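Local coordinates for protein translation initiation factor 6 (Methanocaldococcus jannaschii, PDB 1G61) that binds the 50S ribosomal subunit and prevents it from joining the 30S subunit to form the 70S initiation complex, at residues 96-100 with 130-134; 161-165 with 193-197; 113-119 with 174-180; 49-55 with 80-84; 20-24 with 64-68. One frame throughout, in Å; residues are numbered along the deposited sequence.

Interaction 1: 96-100 with 130-134; sequences NVEII and DIEDS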
# COMPACT_ATOMS: atom_id res chain seq x y z
N ASN A 96 -9.56 7.10 11.21
CA ASN A 96 -10.85 7.29 10.57
C ASN A 96 -11.15 6.03 9.78
O ASN A 96 -10.64 5.92 8.65
CB ASN A 96 -10.82 8.51 9.65
CG ASN A 96 -10.52 9.82 10.34
OD1 ASN A 96 -11.02 10.08 11.44
ND2 ASN A 96 -9.71 10.68 9.73
N VAL A 97 -11.88 5.05 10.33
CA VAL A 97 -12.18 3.83 9.60
C VAL A 97 -13.41 4.09 8.73
O VAL A 97 -14.48 4.41 9.23
CB VAL A 97 -12.40 2.66 10.56
CG1 VAL A 97 -12.73 1.37 9.79
CG2 VAL A 97 -11.14 2.52 11.43
N GLU A 98 -13.23 3.96 7.41
CA GLU A 98 -14.27 4.41 6.47
C GLU A 98 -14.55 3.34 5.45
O GLU A 98 -13.60 2.83 4.82
CB GLU A 98 -13.79 5.70 5.79
CG GLU A 98 -14.62 6.14 4.60
CD GLU A 98 -16.02 6.61 4.90
OE1 GLU A 98 -16.42 6.63 6.09
OE2 GLU A 98 -16.75 6.97 3.94
N ILE A 99 -15.82 2.94 5.27
CA ILE A 99 -16.19 2.02 4.20
C ILE A 99 -16.49 2.88 2.97
O ILE A 99 -17.37 3.76 2.97
CB ILE A 99 -17.40 1.17 4.61
CG1 ILE A 99 -17.06 0.32 5.86
CG2 ILE A 99 -17.87 0.35 3.41
CD1 ILE A 99 -18.23 -0.47 6.42
N ILE A 100 -15.71 2.61 1.91
CA ILE A 100 -15.89 3.25 0.60
C ILE A 100 -16.80 2.33 -0.20
O ILE A 100 -16.39 1.21 -0.56
CB ILE A 100 -14.53 3.45 -0.08
CG1 ILE A 100 -13.59 4.37 0.70
CG2 ILE A 100 -14.76 3.92 -1.52
CD1 ILE A 100 -14.09 5.80 0.86
N ASP A 130 -15.13 11.39 0.61
CA ASP A 130 -14.98 10.36 1.65
C ASP A 130 -13.52 9.98 1.89
O ASP A 130 -13.08 9.72 3.00
CB ASP A 130 -15.74 9.11 1.18
CG ASP A 130 -17.22 9.16 1.34
OD1 ASP A 130 -17.78 10.04 2.05
OD2 ASP A 130 -17.89 8.24 0.76
N ILE A 131 -12.77 9.89 0.78
CA ILE A 131 -11.36 9.49 0.83
C ILE A 131 -10.58 10.62 1.46
O ILE A 131 -9.76 10.41 2.36
CB ILE A 131 -10.87 9.13 -0.56
CG1 ILE A 131 -11.58 7.85 -1.04
CG2 ILE A 131 -9.37 8.92 -0.63
CD1 ILE A 131 -11.34 7.60 -2.56
N GLU A 132 -10.83 11.88 1.06
CA GLU A 132 -10.15 13.01 1.71
C GLU A 132 -10.39 13.09 3.19
O GLU A 132 -9.48 13.35 3.98
CB GLU A 132 -10.70 14.33 1.12
CG GLU A 132 -10.23 14.67 -0.25
CD GLU A 132 -11.04 15.75 -0.95
OE1 GLU A 132 -12.24 16.07 -0.64
OE2 GLU A 132 -10.46 16.31 -1.89
N ASP A 133 -11.65 12.89 3.59
CA ASP A 133 -11.99 13.04 5.01
C ASP A 133 -11.37 11.94 5.85
O ASP A 133 -11.02 12.24 7.02
CB ASP A 133 -13.51 13.08 5.18
CG ASP A 133 -14.12 14.40 4.67
OD1 ASP A 133 -13.36 15.33 4.30
OD2 ASP A 133 -15.35 14.47 4.63
N SER A 134 -11.22 10.73 5.32
CA SER A 134 -10.66 9.63 6.08
C SER A 134 -9.14 9.70 6.09
O SER A 134 -8.52 9.62 7.15
CB SER A 134 -11.12 8.27 5.50
OG SER A 134 -10.33 7.24 6.11
O HOH W 1 -18.31 5.61 0.99

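Interaction 2: 161-165 with 193-197; sequences CLTHP and TTSVG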
# COMPACT_ATOMS: atom_id res chain seq x y z
N CYS A 161 9.07 7.23 -3.42
CA CYS A 161 8.03 6.69 -4.30
C CYS A 161 8.71 5.91 -5.44
O CYS A 161 9.67 6.44 -6.03
CB CYS A 161 7.19 7.86 -4.84
SG CYS A 161 5.95 7.40 -6.06
N LEU A 162 8.22 4.73 -5.69
CA LEU A 162 8.67 3.93 -6.83
C LEU A 162 7.51 3.73 -7.81
O LEU A 162 6.45 3.27 -7.36
CB LEU A 162 9.23 2.58 -6.38
CG LEU A 162 9.62 1.60 -7.48
CD1 LEU A 162 10.97 2.02 -8.08
CD2 LEU A 162 9.67 0.17 -6.95
N THR A 163 7.69 4.05 -9.08
CA THR A 163 6.61 3.86 -10.03
C THR A 163 6.92 2.79 -11.07
O THR A 163 8.09 2.45 -11.28
CB THR A 163 6.25 5.16 -10.79
OG1 THR A 163 7.30 5.45 -11.74
CG2 THR A 163 6.18 6.34 -9.83
N HIS A 164 5.89 2.36 -11.77
CA HIS A 164 5.96 1.69 -13.06
C HIS A 164 7.05 2.31 -13.93
O HIS A 164 7.20 3.55 -13.97
CB HIS A 164 4.57 1.92 -13.71
CG HIS A 164 4.33 1.16 -14.98
ND1 HIS A 164 5.02 1.34 -16.16
CD2 HIS A 164 3.42 0.17 -15.20
CE1 HIS A 164 4.52 0.49 -17.07
NE2 HIS A 164 3.55 -0.22 -16.50
N PRO A 165 7.79 1.47 -14.64
CA PRO A 165 8.95 1.97 -15.41
C PRO A 165 8.58 2.93 -16.53
O PRO A 165 9.52 3.64 -17.02
CB PRO A 165 9.60 0.68 -15.94
CG PRO A 165 8.55 -0.34 -15.91
CD PRO A 165 7.62 0.00 -14.76
N THR A 193 8.16 -7.44 -13.28
CA THR A 193 6.77 -7.04 -13.11
C THR A 193 6.71 -5.53 -13.03
O THR A 193 7.45 -4.91 -12.24
CB THR A 193 6.22 -7.73 -11.83
OG1 THR A 193 6.25 -9.16 -12.07
CG2 THR A 193 4.79 -7.32 -11.54
N THR A 194 5.80 -4.95 -13.81
CA THR A 194 5.73 -3.47 -13.86
C THR A 194 4.80 -2.90 -12.79
O THR A 194 4.92 -1.74 -12.41
CB THR A 194 5.23 -2.99 -15.24
OG1 THR A 194 4.00 -3.66 -15.54
CG2 THR A 194 6.24 -3.36 -16.32
N SER A 195 3.87 -3.73 -12.30
CA SER A 195 2.91 -3.28 -11.29
C SER A 195 3.60 -3.39 -9.94
O SER A 195 3.39 -4.31 -9.15
CB SER A 195 1.64 -4.12 -11.43
OG SER A 195 1.93 -5.49 -11.64
N VAL A 196 4.49 -2.42 -9.65
CA VAL A 196 5.36 -2.61 -8.48
C VAL A 196 4.58 -2.54 -7.20
O VAL A 196 5.03 -3.12 -6.18
CB VAL A 196 6.49 -1.54 -8.50
CG1 VAL A 196 7.40 -1.83 -9.71
CG2 VAL A 196 5.96 -0.13 -8.51
N GLY A 197 3.42 -1.89 -7.18
CA GLY A 197 2.58 -1.86 -5.98
C GLY A 197 2.06 -3.26 -5.63
O GLY A 197 1.76 -3.54 -4.48

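Interaction 3: 113-119 with 174-180; sequences TNDKGAL and FLKSLFK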
# COMPACT_ATOMS: atom_id res chain seq x y z
N THR A 113 -1.51 6.21 -1.39
CA THR A 113 -1.46 7.26 -0.38
C THR A 113 -0.26 7.13 0.52
O THR A 113 0.16 6.02 0.87
CB THR A 113 -2.75 7.26 0.46
OG1 THR A 113 -2.83 8.48 1.23
CG2 THR A 113 -2.88 6.06 1.42
N ASN A 114 0.25 8.30 0.94
CA ASN A 114 1.13 8.30 2.12
C ASN A 114 0.44 9.19 3.16
O ASN A 114 -0.81 9.37 3.11
CB ASN A 114 2.56 8.69 1.81
CG ASN A 114 2.72 10.09 1.27
OD1 ASN A 114 1.76 10.88 1.25
ND2 ASN A 114 3.95 10.43 0.84
N ASP A 115 1.16 9.78 4.11
CA ASP A 115 0.54 10.62 5.14
C ASP A 115 0.46 12.08 4.71
O ASP A 115 0.06 12.89 5.57
CB ASP A 115 1.35 10.53 6.45
CG ASP A 115 1.28 9.13 7.03
OD1 ASP A 115 0.40 8.33 6.65
OD2 ASP A 115 2.14 8.75 7.85
N LYS A 116 0.81 12.39 3.46
CA LYS A 116 0.86 13.75 2.95
C LYS A 116 0.04 13.94 1.69
O LYS A 116 -0.29 15.11 1.40
CB LYS A 116 2.33 14.22 2.69
CG LYS A 116 3.12 14.24 4.01
CD LYS A 116 4.60 14.50 3.83
CE LYS A 116 5.34 13.25 3.39
NZ LYS A 116 6.80 13.53 3.21
N GLY A 117 -0.33 12.88 0.94
CA GLY A 117 -1.09 13.06 -0.32
C GLY A 117 -1.56 11.69 -0.80
O GLY A 117 -1.01 10.65 -0.41
N ALA A 118 -2.57 11.76 -1.65
CA ALA A 118 -3.14 10.53 -2.23
C ALA A 118 -3.55 10.77 -3.66
O ALA A 118 -4.03 11.86 -4.03
CB ALA A 118 -4.35 10.08 -1.38
N LEU A 119 -3.37 9.71 -4.47
CA LEU A 119 -3.82 9.68 -5.85
C LEU A 119 -4.90 8.59 -5.95
O LEU A 119 -4.75 7.50 -5.40
CB LEU A 119 -2.65 9.35 -6.79
CG LEU A 119 -2.93 9.46 -8.28
CD1 LEU A 119 -3.14 10.93 -8.70
CD2 LEU A 119 -1.76 8.86 -9.08
N PHE A 174 5.00 15.54 -10.90
CA PHE A 174 3.69 15.64 -10.29
C PHE A 174 3.56 14.77 -9.07
O PHE A 174 3.06 15.21 -8.03
CB PHE A 174 2.65 15.28 -11.37
CG PHE A 174 1.25 15.10 -10.78
CD1 PHE A 174 0.42 16.15 -10.43
CD2 PHE A 174 0.80 13.80 -10.57
CE1 PHE A 174 -0.84 15.91 -9.89
CE2 PHE A 174 -0.47 13.59 -10.04
CZ PHE A 174 -1.30 14.64 -9.68
N LEU A 175 3.98 13.50 -9.18
CA LEU A 175 3.87 12.57 -8.04
C LEU A 175 4.76 13.01 -6.88
O LEU A 175 4.42 12.95 -5.71
CB LEU A 175 4.26 11.16 -8.47
CG LEU A 175 3.29 10.57 -9.52
CD1 LEU A 175 3.88 9.29 -10.13
CD2 LEU A 175 1.87 10.34 -9.00
N LYS A 176 5.96 13.47 -7.23
CA LYS A 176 6.89 13.92 -6.19
C LYS A 176 6.26 15.06 -5.42
O LYS A 176 6.37 15.14 -4.19
CB LYS A 176 8.22 14.28 -6.85
CG LYS A 176 9.30 14.59 -5.86
CD LYS A 176 10.58 14.91 -6.66
CE LYS A 176 11.72 15.01 -5.67
NZ LYS A 176 12.81 15.79 -6.31
N SER A 177 5.60 15.97 -6.12
CA SER A 177 4.95 17.13 -5.51
C SER A 177 3.75 16.69 -4.70
O SER A 177 3.53 17.12 -3.55
CB SER A 177 4.57 18.12 -6.64
OG SER A 177 3.81 19.17 -6.10
N LEU A 178 2.89 15.80 -5.25
CA LEU A 178 1.68 15.35 -4.58
C LEU A 178 1.98 14.65 -3.25
O LEU A 178 1.32 14.85 -2.25
CB LEU A 178 0.87 14.39 -5.48
CG LEU A 178 -0.36 13.75 -4.88
CD1 LEU A 178 -1.37 14.78 -4.42
CD2 LEU A 178 -0.96 12.79 -5.91
N PHE A 179 3.03 13.82 -3.25
CA PHE A 179 3.35 13.00 -2.10
C PHE A 179 4.38 13.67 -1.21
O PHE A 179 4.66 13.14 -0.10
CB PHE A 179 3.85 11.62 -2.61
CG PHE A 179 2.75 10.82 -3.25
CD1 PHE A 179 2.88 10.35 -4.55
CD2 PHE A 179 1.58 10.52 -2.53
CE1 PHE A 179 1.86 9.58 -5.12
CE2 PHE A 179 0.58 9.76 -3.10
CZ PHE A 179 0.72 9.31 -4.39
N LYS A 180 4.93 14.81 -1.64
CA LYS A 180 5.89 15.60 -0.85
C LYS A 180 7.06 14.74 -0.41
O LYS A 180 7.47 14.73 0.75
CB LYS A 180 5.21 16.24 0.35
CG LYS A 180 4.21 17.31 0.06
CD LYS A 180 4.89 18.35 -0.81
CE LYS A 180 3.95 19.41 -1.36
NZ LYS A 180 4.42 19.73 -2.75

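Interaction 4: 49-55 with 80-84; sequences LQTNIGG and ELDRI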
# COMPACT_ATOMS: atom_id res chain seq x y z
N LEU A 49 -1.44 -7.00 12.12
CA LEU A 49 -2.72 -7.69 12.28
C LEU A 49 -2.93 -8.66 11.12
O LEU A 49 -2.84 -8.22 9.95
CB LEU A 49 -3.89 -6.69 12.27
CG LEU A 49 -5.27 -7.34 12.25
CD1 LEU A 49 -5.52 -8.14 13.54
CD2 LEU A 49 -6.37 -6.30 12.04
N GLN A 50 -3.21 -9.92 11.43
CA GLN A 50 -3.63 -10.87 10.40
C GLN A 50 -5.15 -10.86 10.35
O GLN A 50 -5.81 -11.08 11.36
CB GLN A 50 -3.14 -12.28 10.73
CG GLN A 50 -1.60 -12.35 10.59
CD GLN A 50 -1.09 -13.76 10.81
OE1 GLN A 50 -1.04 -14.57 9.84
NE2 GLN A 50 -0.73 -14.09 12.02
N THR A 51 -5.72 -10.60 9.16
CA THR A 51 -7.17 -10.51 9.01
C THR A 51 -7.53 -10.82 7.57
O THR A 51 -6.76 -10.58 6.63
CB THR A 51 -7.68 -9.13 9.44
OG1 THR A 51 -9.13 -9.14 9.45
CG2 THR A 51 -7.28 -8.00 8.50
N ASN A 52 -8.74 -11.33 7.35
CA ASN A 52 -9.38 -11.32 6.06
C ASN A 52 -10.05 -9.97 5.82
O ASN A 52 -10.36 -9.25 6.79
CB ASN A 52 -10.48 -12.38 5.99
CG ASN A 52 -9.99 -13.83 5.94
OD1 ASN A 52 -8.87 -14.11 5.55
ND2 ASN A 52 -10.90 -14.71 6.36
N ILE A 53 -10.32 -9.66 4.56
CA ILE A 53 -11.23 -8.55 4.18
C ILE A 53 -12.21 -9.09 3.12
O ILE A 53 -11.72 -9.59 2.11
CB ILE A 53 -10.54 -7.27 3.69
CG1 ILE A 53 -9.63 -6.71 4.80
CG2 ILE A 53 -11.56 -6.24 3.21
CD1 ILE A 53 -8.83 -5.47 4.44
N GLY A 54 -13.51 -9.04 3.38
CA GLY A 54 -14.47 -9.59 2.43
C GLY A 54 -14.33 -11.10 2.34
O GLY A 54 -14.77 -11.72 1.36
N GLY A 55 -13.77 -11.77 3.34
CA GLY A 55 -13.60 -13.20 3.32
C GLY A 55 -12.29 -13.61 2.71
O GLY A 55 -12.00 -14.82 2.68
N GLU A 80 -15.00 -9.06 10.55
CA GLU A 80 -13.70 -8.49 10.14
C GLU A 80 -13.55 -7.06 10.64
O GLU A 80 -12.50 -6.67 11.13
CB GLU A 80 -13.56 -8.55 8.61
CG GLU A 80 -13.57 -9.98 8.06
CD GLU A 80 -13.78 -9.95 6.56
OE1 GLU A 80 -14.23 -8.95 5.96
OE2 GLU A 80 -13.47 -10.98 5.93
N LEU A 81 -14.60 -6.26 10.50
CA LEU A 81 -14.60 -4.90 10.99
C LEU A 81 -14.36 -4.89 12.49
O LEU A 81 -13.55 -4.13 13.00
CB LEU A 81 -15.96 -4.25 10.65
CG LEU A 81 -16.03 -2.74 10.77
CD1 LEU A 81 -14.98 -2.07 9.86
CD2 LEU A 81 -17.42 -2.28 10.39
N ASP A 82 -15.07 -5.76 13.22
CA ASP A 82 -14.88 -5.87 14.64
C ASP A 82 -13.41 -6.21 15.00
O ASP A 82 -12.83 -5.60 15.93
CB ASP A 82 -15.79 -6.92 15.27
CG ASP A 82 -17.24 -6.52 15.30
OD1 ASP A 82 -18.07 -7.39 15.68
OD2 ASP A 82 -17.60 -5.37 14.99
N ARG A 83 -12.82 -7.17 14.33
CA ARG A 83 -11.46 -7.62 14.53
C ARG A 83 -10.49 -6.44 14.31
O ARG A 83 -9.56 -6.22 15.09
CB ARG A 83 -11.08 -8.77 13.58
CG ARG A 83 -9.62 -9.21 13.72
CD ARG A 83 -9.38 -10.53 12.99
NE ARG A 83 -7.99 -10.93 13.11
CZ ARG A 83 -7.39 -11.40 14.24
NH1 ARG A 83 -8.05 -11.55 15.37
NH2 ARG A 83 -6.08 -11.69 14.17
N ILE A 84 -10.70 -5.73 13.21
CA ILE A 84 -9.82 -4.59 12.91
C ILE A 84 -9.97 -3.48 13.94
O ILE A 84 -8.95 -2.97 14.44
CB ILE A 84 -10.13 -4.07 11.49
CG1 ILE A 84 -9.73 -5.09 10.43
CG2 ILE A 84 -9.44 -2.72 11.24
CD1 ILE A 84 -10.30 -4.83 9.04
O HOH W 2 -13.50 -13.44 7.07

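Interaction 5: 20-24 with 64-68; sequences LTTEE and VANKY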
# COMPACT_ATOMS: atom_id res chain seq x y z
N LEU A 20 -0.78 -4.62 3.34
CA LEU A 20 -0.54 -3.18 3.25
C LEU A 20 0.20 -2.77 4.53
O LEU A 20 0.07 -3.43 5.59
CB LEU A 20 -1.77 -2.34 3.02
CG LEU A 20 -2.83 -2.30 4.12
CD1 LEU A 20 -2.59 -1.29 5.24
CD2 LEU A 20 -4.14 -1.88 3.47
N THR A 21 0.88 -1.64 4.50
CA THR A 21 1.49 -1.08 5.70
C THR A 21 1.37 0.45 5.74
O THR A 21 1.25 1.13 4.71
CB THR A 21 2.99 -1.46 5.75
OG1 THR A 21 3.50 -1.24 7.09
CG2 THR A 21 3.86 -0.74 4.74
N THR A 22 1.42 0.95 6.97
CA THR A 22 1.62 2.36 7.24
C THR A 22 2.93 2.46 8.04
O THR A 22 3.69 1.47 8.12
CB THR A 22 0.44 2.98 7.98
OG1 THR A 22 0.42 2.52 9.33
CG2 THR A 22 -0.86 2.59 7.30
N GLU A 23 3.19 3.64 8.62
CA GLU A 23 4.30 3.74 9.58
C GLU A 23 3.98 2.96 10.86
O GLU A 23 4.94 2.60 11.56
CB GLU A 23 4.60 5.19 9.98
CG GLU A 23 4.99 6.08 8.80
CD GLU A 23 6.33 5.68 8.22
OE1 GLU A 23 7.28 5.38 8.98
OE2 GLU A 23 6.46 5.66 6.98
N GLU A 24 2.71 2.70 11.17
CA GLU A 24 2.35 2.14 12.49
C GLU A 24 1.81 0.74 12.43
O GLU A 24 2.05 -0.06 13.37
CB GLU A 24 1.36 3.06 13.21
CG GLU A 24 1.92 4.45 13.50
CD GLU A 24 1.89 5.54 12.43
OE1 GLU A 24 1.10 5.51 11.41
OE2 GLU A 24 2.67 6.55 12.57
N VAL A 64 -6.77 0.26 2.01
CA VAL A 64 -5.79 1.35 2.01
C VAL A 64 -5.68 1.92 3.39
O VAL A 64 -6.72 2.01 4.08
CB VAL A 64 -6.38 2.45 1.09
CG1 VAL A 64 -5.64 3.72 1.18
CG2 VAL A 64 -6.42 1.94 -0.35
N ALA A 65 -4.50 2.36 3.81
CA ALA A 65 -4.41 3.03 5.09
C ALA A 65 -3.25 4.01 5.12
O ALA A 65 -2.29 3.88 4.35
CB ALA A 65 -4.23 2.04 6.25
N ASN A 66 -3.39 4.98 6.01
CA ASN A 66 -2.24 5.86 6.28
C ASN A 66 -2.29 6.15 7.79
O ASN A 66 -2.95 5.41 8.55
CB ASN A 66 -2.21 7.08 5.38
CG ASN A 66 -3.27 8.12 5.67
OD1 ASN A 66 -4.14 7.90 6.54
ND2 ASN A 66 -3.18 9.27 4.96
N LYS A 67 -1.58 7.19 8.25
CA LYS A 67 -1.58 7.47 9.71
C LYS A 67 -2.97 7.87 10.20
O LYS A 67 -3.27 7.68 11.40
CB LYS A 67 -0.63 8.61 10.02
CG LYS A 67 -0.36 8.79 11.52
CD LYS A 67 0.48 10.09 11.79
CE LYS A 67 -0.44 11.29 11.87
NZ LYS A 67 0.31 12.59 12.02
N TYR A 68 -3.79 8.43 9.32
CA TYR A 68 -5.06 9.05 9.70
C TYR A 68 -6.28 8.17 9.45
O TYR A 68 -7.27 8.34 10.19
CB TYR A 68 -5.24 10.35 8.91
CG TYR A 68 -4.19 11.40 9.25
CD1 TYR A 68 -3.17 11.74 8.35
CD2 TYR A 68 -4.22 12.06 10.47
CE1 TYR A 68 -2.21 12.70 8.64
CE2 TYR A 68 -3.25 13.01 10.78
CZ TYR A 68 -2.25 13.32 9.87
OH TYR A 68 -1.34 14.29 10.24
O HOH W 3 -1.69 3.77 10.55
O HOH W 4 -1.76 5.70 12.78

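Interaction 1: 96-100 with 130-134
Strand 96-100 and helix 130-134 run nearly antiparallel, 165° apart, with their axes 8.9 Å from each other at closest approach. The contact lays the outermost strand of a small mixed sheet against a helix within the pentein fold of IF6, in which five similar alpha/beta subdomains surround a pseudo-fivefold axis. Asn-96 and Ser-134 exchange bonds, each side chain reaching the other's backbone carbonyl. Ser-134 OG, turned anti to its own N (chi1 168°), donates to Asn-96 O at 2.9 Å, tilted out of the carbonyl plane. Asn-96 ND2 returns a nearly straight bond (169°) to Ser-134 O at 3.0 Å; this acceptor lies in the amide plane, which fixes the rotation of the amide. Further along, Glu-98 CB rests on Ser-134 CB at 3.7 Å. The chain of Glu-98 then bends and brings OE2 within 3.6 Å of Asp-130 OD2, the side chains crossing at about a right angle; this closeness of like charge may raise the pKa of one of them. Ile-100 takes the buried end, its CD1 touching both Asp-130 CB and Ile-131 CG1, the latter 3.8 Å away. Nearby, a water donates to both Ile-99 O and Asp-130 OD2, the second at 2.7 Å.

Interaction 2: 161-165 with 193-197
The imidazole of His-164 carries Thr-194 CB over one face, in a CH-pi contact 3.8 Å from CB to the ring centroid and 27° off the ring normal. In the pentein fold this joins the end of strand 160-163 to the irregular loop that precedes strand 200-202. CB stands toward the rim, closest to NE2 at 3.5 Å, while ND1 is hydrogen-bonded to the backbone N of Leu-166. The puckered ring of Pro-165 adds a second contact: its CG meets Thr-194 CG2 at 3.8 Å, so the threonine touches both rings, CB on the imidazole and CG2 on the proline. No hydrogen bond links the two segments; the contact rests on van der Waals and CH-pi packing. Val-196 presses CG2 against Leu-162 O at 3.6 Å, because its chi1 of -67° sets that methyl between its own N and carbonyl carbon. The Leu-162 and Val-196 side chains cross at about a right angle, with Leu-162 CD2 3.9 Å from Val-196 CB, and the same leucine also packs on Ile-221 and Ala-224 of helix 215-225. The loop bends sharply at Ser-195, the centre of an inverse gamma turn. Where the strand gives way to loop, Thr-163 OG1 donates to His-164 O at 2.9 Å.

Interaction 3: 113-119 with 174-180
Phe-179 and the turn at Asn-114 form the tight, buried part of this contact, where the end of helix 169-179 meets the hairpin between strands 111-113 and 117-120 of the pentein fold. The Phe-179 ring turns its edge to Gly-117, with CE2 3.2 Å from Gly-117 O and that oxygen lying in the ring plane. Leu-178 CD2 sits over one face. Gly-117 comes so near the helix that its CA makes a CH...O contact with Leu-178 O at 3.6 Å; a CB here would collide with that oxygen. Asn-114 ND2 sends a nearly straight bond (173°) to Phe-179 O at 3.0 Å, in the carbonyl plane and on a lone pair, and also bonds Thr-157 O. Its OD1 accepts from Lys-116 N (an Asx turn) and from Gly-117 N (completing an Asx motif). A chi1 of 62°, with CG between its own N and carbonyl carbon, turns OD1 back to its own turn and ND2 toward the helix end. Leu-119 extends the packing, its two methyls spreading to Leu-175 CD2 (3.9 Å from CD2) and to Leu-178.

The solvent side is looser. Phe-174, exposed, offers just its CE2 edge to Leu-119 CD1 at 4.0 Å. Lys-180, with positive phi, is the C-prime residue of a Schellman motif ending the helix. The exposed chain of Lys-116 bends at chi3 (-79°) and passes Lys-180 CB, and Lys-116 NZ, also bonded to Asn-158 O, donates to Lys-180 O at 2.8 Å from above the carbonyl plane.

Interaction 4: 49-55 with 80-84
Arg-83 lays one face of its guanidinium against Leu-49, whose CD1 comes within 3.6 Å of NH2. An extended chain carries the group past Thr-51 and sets it edge-on to the strand end, where NE and NH2 grip Gln-50 O together, at 2.8 and 2.9 Å. The carbonyl oxygen lies in the guanidinium plane and both nitrogens lie in the carbonyl plane, a side-on, two-nitrogen grip on one oxygen that fixes how the group is turned. Leu-49 CD2, the other methyl, packs against Ile-84 CG1 at 3.9 Å.

One helical turn back, Glu-80 is buried and holds the loop by its backbone. OE1 accepts from Gly-54 N and OE2 from Gly-55 N, each at 2.7 Å; both are met on the syn side, OE2 on its lone pair and OE1 20° out of the carboxylate plane. OE1 additionally receives Glu-77 N, and a water bridges OE2 to Asn-52 ND2. These amide N-H groups probably stabilise the buried negative charge. With an alanine at Glu-80 the carboxylate is gone, and the N-H groups of Gly-54 and Gly-55 would probably be left without their acceptor, leaving the glycine turn less firmly held. Both glycines adopt positive phi, which lets the chain turn round the carboxylate. The contact thus fastens the end of strand 47-50 and the loop after it to helix 78-90, which connects strands 69-73 and 96-100 of the next sheet in the pentein fold.

Interaction 5: 20-24 with 64-68
Thr-22 OG1 is gripped from several sides: Glu-24 N donates to it at 2.9 Å (158°) to close an ST turn, Ile-25 N bonds to it as well, and a water stands 2.7 Å away. That water also lies 2.9 Å from Asn-66 O, to which it can donate, bridging two segments that share no direct hydrogen bond. A second water reaches Lys-67 O at 2.8 Å; the bonds of both waters to Glu-24 OE1 are weak. With chi1 at 72°, OG1 faces its own turn and the methyl is swung beside the backbone N, so that CG2 lands on Ala-65, 3.6 Å from CB. Putting a glycine in place of Thr-22 removes both branches and would probably leave the Glu-24 amide without its turn acceptor and open a gap over Ala-65. Leu-20 extends the apolar side, CD1 touching Ala-65 CB at 3.8 Å and CD2 lying against Val-64 N. Farther along, Glu-24 OE1 lies by Lys-67 CG at 3.6 Å, without a salt bridge. Running 11° apart, the segments bring together strands 20-21 and 64-65, each the outermost of its own three-stranded sheet; Val-64 packs on strand 111-113, near the middle of the pentein molecule.

In the fold
The contacts follow the ring of the pentein fold. Interaction 5 lies nearest the middle, about 8 Å from the chain's centre, and the centres of the others lie further out at 12 to 16 Å. It touches interaction 1 through a probable hydrogen bond between Asn-96 N and Tyr-68 O (2.8 Å) and interaction 3 through another between Asp-115 OD1 and Lys-67 N (2.8 Å), so segment 64-68 touches both; Asn-66 ND2 also reaches Asn-114 O. Interactions 1 and 4 meet by packing of Val-97 on Leu-81, and interactions 2 and 3 by Thr-163 on Leu-175. Interactions 2 and 4 lie on opposite sides of the chain's centre, their own centres about 27 Å apart. All five are structural contacts within the single chain.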